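Local coordinates for Alpha/beta hydrolase (Novosphingobium aromaticivorans, PDB 3BWX), which is probably a hydrolase of the alpha/beta-hydrolase fold and carries bound calcium in the crystal, its natural substrate not established, at residues E62-G67 / M76-M81; D86-L91 / M112-A117; G103-G108 / G264-L269; A42-D47 / K183-L188; G131-P136 / D217-F222. The protein carries 1 engineered substitution. All blocks are in the same frame, centred on the assembly; numbering follows the deposited sequence. Where two conformers were deposited one is given.

Contact 1: E62-G67 / M76-M81. With EDO (1,2-ethanediol), chain R.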
# COMPACT_ATOMS: atom_id res chain seq x y z
N GLU A 62 1.39 6.06 7.16
CA GLU A 62 1.05 6.89 6.01
C GLU A 62 2.30 7.71 5.64
O GLU A 62 2.91 8.34 6.51
CB GLU A 62 -0.08 7.86 6.40
CG GLU A 62 -1.21 7.12 7.09
CD GLU A 62 -2.41 7.95 7.32
OE1 GLU A 62 -2.36 9.04 7.97
OE2 GLU A 62 -3.45 7.48 6.83
N MSE A 63 2.66 7.69 4.35
CA MSE A 63 3.83 8.42 3.94
C MSE A 63 3.60 9.93 4.00
O MSE A 63 2.43 10.42 4.05
CB MSE A 63 4.24 7.98 2.54
CG MSE A 63 4.66 6.54 2.52
SE MSE A 63 6.10 5.93 3.75
CE MSE A 63 5.03 5.59 5.38
N ARG A 64 4.68 10.70 3.99
CA ARG A 64 4.56 12.15 3.96
C ARG A 64 3.64 12.49 2.80
O ARG A 64 3.71 11.88 1.71
CB ARG A 64 5.92 12.84 3.76
CG ARG A 64 6.70 12.38 2.53
CD ARG A 64 8.02 13.09 2.31
NE ARG A 64 8.93 12.76 3.38
CZ ARG A 64 9.91 13.52 3.84
NH1 ARG A 64 10.10 14.72 3.38
NH2 ARG A 64 10.67 13.06 4.83
N GLY A 65 2.75 13.45 3.05
CA GLY A 65 1.82 13.94 2.04
C GLY A 65 0.55 13.14 1.90
O GLY A 65 -0.26 13.44 1.01
N ARG A 66 0.38 12.09 2.70
CA ARG A 66 -0.83 11.27 2.62
C ARG A 66 -1.52 11.22 3.96
O ARG A 66 -0.88 11.12 5.01
CB ARG A 66 -0.54 9.82 2.20
CG ARG A 66 -0.10 9.64 0.75
CD ARG A 66 1.34 10.01 0.48
NE ARG A 66 1.74 9.55 -0.84
CZ ARG A 66 2.83 9.97 -1.46
NH1 ARG A 66 3.66 10.83 -0.90
NH2 ARG A 66 3.08 9.51 -2.66
N GLY A 67 -2.84 11.26 3.93
CA GLY A 67 -3.62 11.09 5.16
C GLY A 67 -3.29 12.15 6.16
O GLY A 67 -3.25 13.34 5.83
N MSE A 76 9.91 18.05 -3.74
CA MSE A 76 10.90 17.17 -4.35
C MSE A 76 11.24 16.01 -3.38
O MSE A 76 11.79 15.00 -3.79
CB MSE A 76 12.20 17.91 -4.77
CG MSE A 76 13.06 17.07 -5.70
SE MSE A 76 14.47 18.11 -6.45
CE MSE A 76 15.60 16.62 -7.08
N THR A 77 10.88 16.10 -2.10
CA THR A 77 11.04 14.96 -1.21
C THR A 77 9.98 13.84 -1.32
O THR A 77 10.08 12.82 -0.63
CB THR A 77 11.07 15.41 0.29
OG1 THR A 77 9.79 15.96 0.67
CG2 THR A 77 12.18 16.36 0.50
N TYR A 78 9.00 14.07 -2.19
CA TYR A 78 7.96 13.07 -2.51
C TYR A 78 8.54 12.09 -3.53
O TYR A 78 8.31 12.21 -4.73
CB TYR A 78 6.71 13.78 -3.05
CG TYR A 78 5.95 14.57 -2.03
CD1 TYR A 78 5.70 14.06 -0.74
CD2 TYR A 78 5.37 15.81 -2.35
CE1 TYR A 78 4.90 14.81 0.22
CE2 TYR A 78 4.60 16.50 -1.42
CZ TYR A 78 4.40 16.02 -0.13
OH TYR A 78 3.62 16.70 0.78
N GLN A 79 9.38 11.17 -3.06
CA GLN A 79 9.99 10.18 -3.94
C GLN A 79 10.29 8.91 -3.16
O GLN A 79 10.45 8.98 -1.91
CB GLN A 79 11.24 10.80 -4.57
CG GLN A 79 12.30 11.24 -3.56
CD GLN A 79 13.53 11.77 -4.22
OE1 GLN A 79 13.75 11.59 -5.42
NE2 GLN A 79 14.34 12.48 -3.44
N PRO A 80 10.32 7.77 -3.86
CA PRO A 80 10.47 6.48 -3.18
C PRO A 80 11.61 6.31 -2.22
O PRO A 80 11.40 5.72 -1.16
CB PRO A 80 10.55 5.48 -4.32
CG PRO A 80 9.73 6.10 -5.38
CD PRO A 80 10.06 7.55 -5.30
N MSE A 81 12.79 6.81 -2.55
CA MSE A 81 13.90 6.66 -1.57
C MSE A 81 13.73 7.44 -0.27
O MSE A 81 14.28 7.07 0.75
CB MSE A 81 15.25 6.92 -2.23
CG MSE A 81 15.50 6.00 -3.43
SE MSE A 81 15.30 4.09 -3.12
CE MSE A 81 16.70 3.91 -1.93
C1 EDO R . -5.93 8.50 9.19
O1 EDO R . -6.91 9.53 9.25
C2 EDO R . -5.98 7.93 7.81
O2 EDO R . -5.60 8.98 6.96

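Contact 2: D86-L91 / M112-A117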
# COMPACT_ATOMS: atom_id res chain seq x y z
N ASP A 86 12.11 7.24 5.51
CA ASP A 86 11.15 7.55 6.53
C ASP A 86 10.70 6.24 7.21
O ASP A 86 10.45 6.23 8.40
CB ASP A 86 9.94 8.29 5.92
CG ASP A 86 10.28 9.66 5.39
OD1 ASP A 86 11.31 10.27 5.77
OD2 ASP A 86 9.43 10.20 4.65
N LEU A 87 10.55 5.17 6.45
CA LEU A 87 10.17 3.90 7.07
C LEU A 87 11.33 3.35 7.94
O LEU A 87 11.08 2.76 9.00
CB LEU A 87 9.80 2.88 6.02
CG LEU A 87 8.40 3.10 5.40
CD1 LEU A 87 8.30 2.36 4.06
CD2 LEU A 87 7.29 2.76 6.38
N GLU A 88 12.59 3.48 7.47
CA GLU A 88 13.72 3.11 8.32
C GLU A 88 13.68 3.90 9.63
O GLU A 88 13.97 3.36 10.72
CB GLU A 88 15.05 3.31 7.60
CG GLU A 88 15.27 2.40 6.43
CD GLU A 88 15.52 0.93 6.79
OE1 GLU A 88 15.45 0.54 7.97
OE2 GLU A 88 15.73 0.13 5.86
N ALA A 89 13.29 5.17 9.56
CA ALA A 89 13.19 6.00 10.75
C ALA A 89 12.07 5.50 11.70
O ALA A 89 12.24 5.48 12.91
CB ALA A 89 12.95 7.47 10.41
N LEU A 90 10.91 5.11 11.14
CA LEU A 90 9.86 4.49 11.93
C LEU A 90 10.36 3.22 12.64
O LEU A 90 10.16 3.06 13.86
CB LEU A 90 8.66 4.13 11.05
CG LEU A 90 7.55 3.30 11.68
CD1 LEU A 90 6.87 4.02 12.82
CD2 LEU A 90 6.50 2.88 10.61
N LEU A 91 11.02 2.35 11.89
CA LEU A 91 11.49 1.08 12.47
C LEU A 91 12.49 1.32 13.58
O LEU A 91 12.42 0.65 14.63
CB LEU A 91 12.06 0.16 11.39
CG LEU A 91 11.07 -0.30 10.34
CD1 LEU A 91 11.81 -0.92 9.11
CD2 LEU A 91 10.02 -1.29 10.90
N MSE A 112 10.18 -4.53 -0.90
CA MSE A 112 11.41 -5.08 -1.50
C MSE A 112 12.67 -4.32 -1.11
O MSE A 112 13.69 -4.90 -0.75
CB MSE A 112 11.26 -5.17 -3.02
CG MSE A 112 10.20 -6.14 -3.48
SE MSE A 112 10.04 -6.22 -5.47
CE MSE A 112 8.16 -5.89 -5.69
N LEU A 113 12.55 -2.98 -1.05
CA LEU A 113 13.65 -2.11 -0.71
C LEU A 113 14.05 -2.30 0.77
O LEU A 113 15.24 -2.38 1.12
CB LEU A 113 13.27 -0.67 -1.06
CG LEU A 113 13.32 -0.42 -2.57
CD1 LEU A 113 12.61 0.91 -2.83
CD2 LEU A 113 14.79 -0.46 -3.12
N LEU A 114 13.06 -2.44 1.65
CA LEU A 114 13.35 -2.72 3.07
C LEU A 114 14.02 -4.09 3.20
O LEU A 114 14.98 -4.22 3.98
CB LEU A 114 12.08 -2.73 3.90
CG LEU A 114 11.48 -1.38 4.18
CD1 LEU A 114 10.05 -1.53 4.74
CD2 LEU A 114 12.35 -0.54 5.11
N ALA A 115 13.54 -5.11 2.48
CA ALA A 115 14.11 -6.46 2.57
C ALA A 115 15.56 -6.45 2.12
O ALA A 115 16.40 -7.10 2.73
CB ALA A 115 13.27 -7.45 1.73
N ALA A 116 15.84 -5.67 1.09
CA ALA A 116 17.19 -5.60 0.51
C ALA A 116 18.25 -5.22 1.53
O ALA A 116 19.37 -5.67 1.42
CB ALA A 116 17.22 -4.55 -0.66
N ALA A 117 17.89 -4.38 2.50
CA ALA A 117 18.81 -3.94 3.56
C ALA A 117 19.29 -5.12 4.42
O ALA A 117 20.41 -5.13 4.91
CB ALA A 117 18.18 -2.88 4.43

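Contact 3: G103-G108 / G264-L269. With EDO (1,2-ethanediol), chain F.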
# COMPACT_ATOMS: atom_id res chain seq x y z
N GLY A 103 2.58 -5.08 1.45
CA GLY A 103 2.79 -3.88 0.64
C GLY A 103 1.98 -3.90 -0.64
O GLY A 103 2.06 -4.87 -1.43
N THR A 104 1.16 -2.86 -0.81
CA THR A 104 0.35 -2.69 -1.98
C THR A 104 1.00 -1.75 -2.95
O THR A 104 1.27 -0.62 -2.60
CB THR A 104 -1.03 -2.24 -1.61
OG1 THR A 104 -1.67 -3.29 -0.88
CG2 THR A 104 -1.85 -1.96 -2.90
N SER A 105 1.23 -2.22 -4.18
CA SER A 105 1.74 -1.33 -5.23
C SER A 105 3.08 -0.70 -4.80
O SER A 105 4.04 -1.42 -4.51
CB SER A 105 0.67 -0.28 -5.56
OG SER A 105 -0.57 -0.93 -5.76
N LEU A 106 3.18 0.63 -4.75
CA LEU A 106 4.41 1.29 -4.27
C LEU A 106 4.83 0.75 -2.90
O LEU A 106 6.01 0.56 -2.61
CB LEU A 106 4.30 2.81 -4.21
CG LEU A 106 5.56 3.57 -3.74
CD1 LEU A 106 6.84 3.13 -4.48
CD2 LEU A 106 5.26 5.08 -3.90
N GLY A 107 3.86 0.45 -2.07
CA GLY A 107 4.16 -0.22 -0.82
C GLY A 107 4.86 -1.56 -0.95
O GLY A 107 5.66 -1.91 -0.12
N GLY A 108 4.55 -2.30 -2.00
CA GLY A 108 5.24 -3.54 -2.29
C GLY A 108 6.67 -3.25 -2.74
O GLY A 108 7.58 -3.99 -2.39
N GLY A 264 -8.84 -6.05 -10.87
CA GLY A 264 -7.61 -5.57 -11.45
C GLY A 264 -6.67 -5.06 -10.39
O GLY A 264 -6.58 -5.66 -9.30
N HIS A 265 -5.97 -3.97 -10.72
CA HIS A 265 -5.02 -3.36 -9.81
C HIS A 265 -5.73 -2.45 -8.82
O HIS A 265 -6.25 -1.43 -9.22
CB HIS A 265 -3.97 -2.55 -10.57
CG HIS A 265 -2.93 -1.96 -9.68
ND1 HIS A 265 -1.88 -2.71 -9.16
CD2 HIS A 265 -2.77 -0.71 -9.19
CE1 HIS A 265 -1.11 -1.91 -8.43
NE2 HIS A 265 -1.64 -0.70 -8.42
N ALA A 266 -5.74 -2.74 -7.52
CA ALA A 266 -5.24 -3.92 -6.80
C ALA A 266 -6.39 -4.56 -5.97
O ALA A 266 -7.38 -3.90 -5.61
CB ALA A 266 -4.09 -3.52 -5.89
N PRO A 267 -6.23 -5.86 -5.60
CA PRO A 267 -7.08 -6.43 -4.56
C PRO A 267 -7.15 -5.51 -3.34
O PRO A 267 -6.16 -4.86 -2.98
CB PRO A 267 -6.40 -7.75 -4.23
CG PRO A 267 -5.75 -8.13 -5.55
CD PRO A 267 -5.23 -6.83 -6.05
N THR A 268 -8.33 -5.40 -2.71
CA THR A 268 -8.52 -4.54 -1.57
C THR A 268 -7.95 -5.20 -0.28
O THR A 268 -7.76 -4.51 0.74
CB THR A 268 -10.00 -4.24 -1.32
OG1 THR A 268 -10.69 -5.45 -1.01
CG2 THR A 268 -10.64 -3.52 -2.53
N LEU A 269 -7.74 -6.54 -0.36
CA LEU A 269 -7.39 -7.44 0.75
C LEU A 269 -8.59 -7.74 1.66
O LEU A 269 -8.44 -8.39 2.71
CB LEU A 269 -6.19 -6.87 1.56
CG LEU A 269 -4.97 -6.50 0.71
CD1 LEU A 269 -3.84 -5.98 1.57
CD2 LEU A 269 -4.48 -7.65 -0.16
C1 EDO F . -14.48 -6.48 -2.07
O1 EDO F . -13.18 -6.02 -1.69
C2 EDO F . -14.72 -7.83 -1.45
O2 EDO F . -15.10 -7.56 -0.10

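Contact 4: A42-D47 / K183-L188. With EDO (1,2-ethanediol), chain G.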
# COMPACT_ATOMS: atom_id res chain seq x y z
N ALA A 42 -3.62 4.91 5.62
CA ALA A 42 -3.84 3.79 6.53
C ALA A 42 -5.24 3.20 6.38
O ALA A 42 -5.47 2.01 6.67
CB ALA A 42 -3.63 4.24 7.97
N ARG A 43 -6.19 3.99 5.90
CA ARG A 43 -7.57 3.49 5.76
C ARG A 43 -7.73 2.35 4.76
O ARG A 43 -8.67 1.59 4.83
CB ARG A 43 -8.59 4.60 5.48
CG ARG A 43 -8.57 5.62 6.55
CD ARG A 43 -9.73 6.62 6.49
NE ARG A 43 -9.89 7.38 5.26
CZ ARG A 43 -9.14 8.42 4.88
NH1 ARG A 43 -8.08 8.79 5.56
NH2 ARG A 43 -9.44 9.03 3.74
N ASP A 44 -6.76 2.19 3.85
CA ASP A 44 -6.81 1.04 2.92
C ASP A 44 -6.75 -0.26 3.66
O ASP A 44 -7.26 -1.29 3.17
CB ASP A 44 -5.70 1.09 1.87
CG ASP A 44 -6.12 1.85 0.59
OD1 ASP A 44 -7.21 2.48 0.52
OD2 ASP A 44 -5.35 1.80 -0.36
N PHE A 45 -6.20 -0.22 4.88
CA PHE A 45 -6.09 -1.39 5.75
C PHE A 45 -7.08 -1.46 6.90
O PHE A 45 -6.96 -2.27 7.82
CB PHE A 45 -4.65 -1.44 6.28
CG PHE A 45 -3.62 -1.55 5.20
CD1 PHE A 45 -3.45 -2.75 4.49
CD2 PHE A 45 -2.87 -0.44 4.84
CE1 PHE A 45 -2.52 -2.83 3.46
CE2 PHE A 45 -1.95 -0.54 3.80
CZ PHE A 45 -1.78 -1.71 3.12
N GLU A 46 -8.11 -0.61 6.87
CA GLU A 46 -8.95 -0.44 8.06
C GLU A 46 -9.70 -1.73 8.43
O GLU A 46 -10.02 -1.93 9.60
CB GLU A 46 -9.96 0.70 7.86
CG GLU A 46 -10.98 0.50 6.73
CD GLU A 46 -11.89 1.69 6.38
OE1 GLU A 46 -11.66 2.78 6.96
OE2 GLU A 46 -12.79 1.52 5.50
N ASP A 47 -10.09 -2.53 7.43
CA ASP A 47 -10.76 -3.83 7.71
C ASP A 47 -9.76 -4.98 7.92
O ASP A 47 -9.92 -5.78 8.85
CB ASP A 47 -11.81 -4.19 6.60
CG ASP A 47 -13.03 -3.29 6.62
OD1 ASP A 47 -13.12 -2.42 7.50
OD2 ASP A 47 -13.91 -3.47 5.74
N LYS A 183 -14.44 6.43 0.81
CA LYS A 183 -14.07 7.02 2.10
C LYS A 183 -12.66 6.65 2.49
O LYS A 183 -12.03 7.34 3.29
CB LYS A 183 -15.10 6.65 3.18
CG LYS A 183 -16.45 7.31 2.91
CD LYS A 183 -17.34 7.37 4.13
CE LYS A 183 -16.98 8.57 4.99
NZ LYS A 183 -17.77 8.63 6.25
N ARG A 184 -12.14 5.55 1.95
CA ARG A 184 -10.76 5.20 2.25
C ARG A 184 -9.72 6.08 1.56
O ARG A 184 -8.61 6.28 2.11
CB ARG A 184 -10.45 3.75 1.90
CG ARG A 184 -11.15 2.74 2.75
CD ARG A 184 -10.92 1.34 2.31
NE ARG A 184 -11.64 0.45 3.16
CZ ARG A 184 -11.58 -0.88 3.09
NH1 ARG A 184 -10.93 -1.49 2.10
NH2 ARG A 184 -12.28 -1.60 3.94
N ILE A 185 -10.06 6.62 0.39
CA ILE A 185 -9.09 7.34 -0.43
C ILE A 185 -9.36 8.85 -0.53
O ILE A 185 -8.52 9.61 -1.01
CB ILE A 185 -8.95 6.65 -1.81
CG1 ILE A 185 -10.12 6.93 -2.75
CG2 ILE A 185 -8.74 5.13 -1.62
CD1 ILE A 185 -9.91 6.20 -4.10
N MSE A 186 -10.54 9.27 -0.06
CA MSE A 186 -10.93 10.66 -0.12
C MSE A 186 -11.37 11.11 1.25
O MSE A 186 -11.65 10.31 2.13
CB MSE A 186 -12.06 10.90 -1.16
CG MSE A 186 -11.84 10.24 -2.48
SE MSE A 186 -13.14 10.75 -3.80
CE MSE A 186 -12.50 12.51 -4.09
N VAL A 187 -11.48 12.41 1.41
CA VAL A 187 -11.83 13.01 2.71
C VAL A 187 -12.67 14.27 2.51
O VAL A 187 -12.51 14.98 1.54
CB VAL A 187 -10.54 13.31 3.51
CG1 VAL A 187 -9.74 14.42 2.86
CG2 VAL A 187 -10.89 13.72 4.91
N LEU A 188 -13.59 14.51 3.43
CA LEU A 188 -14.32 15.75 3.45
C LEU A 188 -13.39 16.79 4.03
O LEU A 188 -13.09 16.76 5.23
CB LEU A 188 -15.57 15.62 4.30
CG LEU A 188 -16.40 16.89 4.49
CD1 LEU A 188 -16.93 17.51 3.20
CD2 LEU A 188 -17.52 16.55 5.43
C1 EDO G . -15.14 -5.76 3.67
O1 EDO G . -14.11 -5.82 4.66
C2 EDO G . -15.77 -7.13 3.55
O2 EDO G . -16.44 -7.43 4.78
O HOH W 1 -6.27 4.98 1.18

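Contact 5: G131-P136 / D217-F222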
# COMPACT_ATOMS: atom_id res chain seq x y z
N GLY A 131 5.11 -6.21 -8.76
CA GLY A 131 6.26 -7.07 -8.98
C GLY A 131 7.43 -6.31 -9.60
O GLY A 131 7.34 -5.12 -9.83
N PRO A 132 8.55 -7.01 -9.85
CA PRO A 132 9.75 -6.37 -10.38
C PRO A 132 9.66 -5.98 -11.84
O PRO A 132 10.63 -5.44 -12.38
CB PRO A 132 10.82 -7.43 -10.18
CG PRO A 132 10.05 -8.76 -10.25
CD PRO A 132 8.75 -8.46 -9.60
N GLU A 133 8.55 -6.29 -12.50
CA GLU A 133 8.23 -5.79 -13.84
C GLU A 133 6.87 -5.15 -13.71
O GLU A 133 5.91 -5.80 -13.27
CB GLU A 133 8.16 -6.92 -14.88
CG GLU A 133 9.51 -7.57 -15.14
CD GLU A 133 9.47 -8.87 -15.96
OE1 GLU A 133 8.46 -9.63 -15.94
OE2 GLU A 133 10.51 -9.17 -16.59
N VAL A 134 6.79 -3.87 -14.07
CA VAL A 134 5.57 -3.09 -13.96
C VAL A 134 5.05 -2.77 -15.37
O VAL A 134 5.81 -2.27 -16.20
CB VAL A 134 5.86 -1.82 -13.16
CG1 VAL A 134 4.61 -1.00 -12.99
CG2 VAL A 134 6.46 -2.22 -11.81
N SER A 135 3.78 -3.06 -15.62
CA SER A 135 3.19 -2.94 -16.96
C SER A 135 3.04 -1.45 -17.26
O SER A 135 2.61 -0.71 -16.38
CB SER A 135 1.81 -3.65 -17.06
OG SER A 135 1.88 -5.03 -16.74
N PRO A 136 3.43 -1.01 -18.48
CA PRO A 136 3.40 0.40 -18.88
C PRO A 136 2.00 1.01 -18.94
O PRO A 136 1.84 2.23 -18.66
CB PRO A 136 4.03 0.38 -20.26
CG PRO A 136 3.80 -0.99 -20.78
CD PRO A 136 3.92 -1.88 -19.57
N ASP A 217 17.07 -2.92 -12.81
CA ASP A 217 16.44 -4.22 -12.91
C ASP A 217 16.00 -4.55 -11.49
O ASP A 217 16.85 -4.60 -10.59
CB ASP A 217 17.46 -5.21 -13.48
CG ASP A 217 17.01 -6.65 -13.44
OD1 ASP A 217 15.83 -6.98 -13.12
OD2 ASP A 217 17.90 -7.47 -13.76
N MSE A 218 14.69 -4.71 -11.28
CA MSE A 218 14.18 -5.02 -9.93
C MSE A 218 14.05 -6.48 -9.58
O MSE A 218 13.73 -6.81 -8.44
CB MSE A 218 12.86 -4.32 -9.67
CG MSE A 218 13.05 -2.81 -9.71
SE MSE A 218 11.45 -1.94 -9.16
CE MSE A 218 10.32 -2.39 -10.69
N TRP A 219 14.37 -7.36 -10.52
CA TRP A 219 14.39 -8.78 -10.18
C TRP A 219 15.28 -9.12 -8.97
O TRP A 219 14.89 -9.94 -8.14
CB TRP A 219 14.72 -9.59 -11.41
CG TRP A 219 13.53 -9.76 -12.27
CD1 TRP A 219 13.29 -9.14 -13.46
CD2 TRP A 219 12.39 -10.57 -12.00
NE1 TRP A 219 12.07 -9.53 -13.95
CE2 TRP A 219 11.50 -10.42 -13.08
CE3 TRP A 219 12.05 -11.44 -10.97
CZ2 TRP A 219 10.28 -11.12 -13.15
CZ3 TRP A 219 10.84 -12.12 -11.03
CH2 TRP A 219 9.97 -11.96 -12.11
N PRO A 220 16.48 -8.51 -8.87
CA PRO A 220 17.31 -8.77 -7.69
C PRO A 220 16.66 -8.40 -6.37
O PRO A 220 16.85 -9.10 -5.39
CB PRO A 220 18.55 -7.88 -7.94
CG PRO A 220 18.65 -7.84 -9.43
CD PRO A 220 17.21 -7.69 -9.85
N LEU A 221 15.87 -7.33 -6.36
CA LEU A 221 15.16 -6.91 -5.14
C LEU A 221 14.04 -7.94 -4.83
O LEU A 221 13.83 -8.34 -3.69
CB LEU A 221 14.59 -5.50 -5.30
CG LEU A 221 15.59 -4.38 -5.54
CD1 LEU A 221 14.82 -3.11 -5.86
CD2 LEU A 221 16.45 -4.14 -4.31
N PHE A 222 13.34 -8.38 -5.85
CA PHE A 222 12.32 -9.40 -5.64
C PHE A 222 12.95 -10.66 -5.10
O PHE A 222 12.49 -11.28 -4.15
CB PHE A 222 11.58 -9.70 -6.95
CG PHE A 222 10.69 -10.91 -6.85
CD1 PHE A 222 9.45 -10.85 -6.21
CD2 PHE A 222 11.13 -12.14 -7.29
CE1 PHE A 222 8.70 -12.00 -5.99
CE2 PHE A 222 10.38 -13.28 -7.06
CZ PHE A 222 9.16 -13.21 -6.46
O HOH W 2 12.73 -4.49 -13.42

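Contact 1: E62-G67 / M76-M81
Tyr78 leans its ring against the backbone of Arg64 and Gly65, CE1 coming to 3.5 Å from Arg64 O while OH lies 3.5 Å from Gly65 CA. The aliphatic part of Arg64 adds to this, its CG 3.8 Å from Tyr78 CE1, and the guanidinium and ring planes stand 83° apart. Farther out, Arg64 crosses Thr77 at about a right angle and brings NH1 to 3.0 Å from Thr77 OG1; the hydroxyl has its hydrogen bond with Asp74 O. A bend at chi3 (65°) turns NE out of the line of CB, CG and CD. The backbone under the ring is a type II beta turn from Met63 to Arg66, in the loop that follows strand 58-61 of the central sheet; Gly65 has positive phi, and a side chain there would run into Tyr78 CE1. Arg66 then folds back over its own turn: NH1 donates to Arg64 O at 2.8 Å, the oxygen lying in the guanidinium plane, and the same nitrogen approaches Tyr78 CD1 at 3.8 Å. In the second shell, Asp14 and Asp86 form salt bridges with Arg64, Leu38 O and Tyr83 OH are partners of Arg66, and Tyr78 OH is hydrogen-bonded with Asp199 and with Ala72 N. A calcium ion lies about 7 Å from the Tyr78 side chain.

Contact 2: D86-L91 / M112-A117
Leu114 carries the apolar part of this contact, its two methyls serving different neighbours on helix 80-94. CD1 approaches Leu87 CD1 at 4.3 Å, and CD2 lies 4.1 Å from Leu91 CD1, one turn farther along the same helix. Leu114 CG sits anti to its carbonyl carbon (chi1 -74°), and its methyls meet helix 80-94. The meeting of polar with apolar groups involves Glu88, whose chain bends at chi2 and slides past Leu114 in the opposite direction. Its OE2 rests 3.5 Å from Leu114 CD2 and 4.1 Å from Ala117 CB. These methyls offer the carboxylate no proton; its charge is met by Arg121, which forms a salt bridge with OE2 and is also hydrogen-bonded to Leu114 O, tying the carboxylate to the backbone of Leu114. No hydrogen bond links the two segments directly. Their axes pass 11.4 Å apart at a signed crossing angle of -60°, a separation bridged mainly by the leucines and Glu88. Beneath, both helices rest on strand 32-35 of the central sheet, where Leu87 and Leu114 each touch Leu35, while on its far flank helix 106-117 packs against helix 219-225.

Contact 3: G103-G108 / G264-L269
His265 points its imidazole at Ser105, and its side chain can be followed atom by atom to that meeting. From CB, CG is set anti to the backbone N (chi1 -177°), which carries the ring out from its loop. On one side of the ring, ND1 is hydrogen-bonded with Asp129 OD2, a partner that fixes how the imidazole is turned. The CB of the following residue, Ala266, lies 4.0 Å above one face, displaced toward the rim. At the tip, NE2 is 2.9 Å from Ser105 OG in the conformer given, with CE1 equally near, and the hydroxyl approaches obliquely to the ring. Ser105 has a second conformer, which makes the exact position of OG less certain. The setting matches the nucleophile elbow of alpha/beta hydrolases, with Gly103, Ser105 and Gly107 in a GxSxG pattern: Ser105 has the strained backbone of the tight turn (phi 58°, psi -122°) between strand 99-104 and helix 106-117. Ser105, His265 and Asp129 are arranged as a catalytic triad would be, though the acid more commonly follows the next strand, so the role of Asp129 is tentative. Small groups fill in alongside. Thr104 CG2 meets Ala266 CB at 4.0 Å, and Thr104 OG1 lies 4.2 Å from Leu269 CD1. Asn128 ND2 is a hydrogen-bonding partner of both Thr104 OG1 and Pro267 O and so bridges the two segments.

Contact 4: A42-D47 / K183-L188
Arg184 reaches Glu46 and Asp47 with a chain held straight from CG to NE, chi2 175° and chi3 -179°, whereas Arg43 is bent at chi3 (-57°), which turns NE toward the end of helix 175-185. Together they join the core of the alpha/beta-hydrolase fold to the insertion between strands 122-128 and 230-235, the usual place for a cap in this family. Glu46, Asp47 and Arg184 form a salt-bridge network. Arg184 NE donates to Glu46 OE2 at 2.8 Å, from above the carboxylate plane, and NH2 lies 3.1 Å from Asp47 OD2; both oxygens lie at the edge of the guanidinium, near its plane. Its remaining nitrogen, NH1, has a salt bridge with Asp270. Three acidic partners around one buried guanidinium would be expected to keep it charged. An alanine in place of Arg184 would probably leave the Glu46, Asp47 and Asp270 carboxylates without their shared cation and open a gap beside Arg43 O. Asp44, which forms a salt bridge with Arg40, is joined to the helix end through a water that donates to Arg184 O at 2.8 Å and, weakly, to Asp44 OD1. Arg43 in turn grips a single oxygen side-on: NE and NH2 both donate to Lys183 O, at 2.9 and 3.1 Å, while Arg184 O sits over one guanidinium face.

Contact 5: G131-P136 / D217-F222
Trp219 NE1 donates to Glu133 OE2 at 3.1 Å along a fairly straight bond of 162°, the oxygen lying close to the indole plane. The carboxylate is turned so that the N-H comes from above its own plane, 69° out of it. Its other oxygen, OE1, is held by Thr245 OG1 and also lies near the indole edge, 3.6 Å from Trp219 CZ2. Pro132 supplies the complementary contact over the ring face. Its CG sits 3.3 Å from the centroid of the six-membered ring, almost on the normal, a CH-pi interaction. The same proline CG touches Phe222 CB at 3.8 Å, and Pro132 CB meets Met218 CB at 3.8 Å, which wedges the proline against the first turn of helix 219-225. Asp217 OD1 accepts from Trp219 N at 3.0 Å, capping that turn and anchoring the backbone from which the indole springs. An alanine in place of Trp219 would probably leave Glu133 OE2 without its indole donor and Pro132 CG without the aromatic face it packs on. Val134 CG2 also lies 4.0 Å from Met218 CE, the selenomethionine methyl, and a water links Pro132 O with Met218 N. The tryptophan thus uses both sides of its chemistry: the N-H at the edge, bonded to Glu133, is likely to limit its rotation, while the electron-rich face receives the proline C-H.

Contact 3 lies nearest the middle, its centre about 6 Å from the chain's centre, and holds the probable nucleophile and histidine. Contact 4, centred about 14 Å away, joins it through Leu269 CD1 and Phe45 CE1, 3.9 Å apart, while contact 1 reaches it where Pro80 CG packs on Leu106 CD1. Contact 2 shares helix 80-94 with contact 1, with a salt bridge from Arg64 NE to Asp86 OD2 (2.9 Å), and helix 106-117 with contact 3. It also packs on contact 5, Ala116 against Leu221. Contacts 4 and 5 lie on opposite sides of the chain's centre, their centres about 27 Å apart. The Tyr78 side chain of contact 1 lies about 7 Å from a calcium ion.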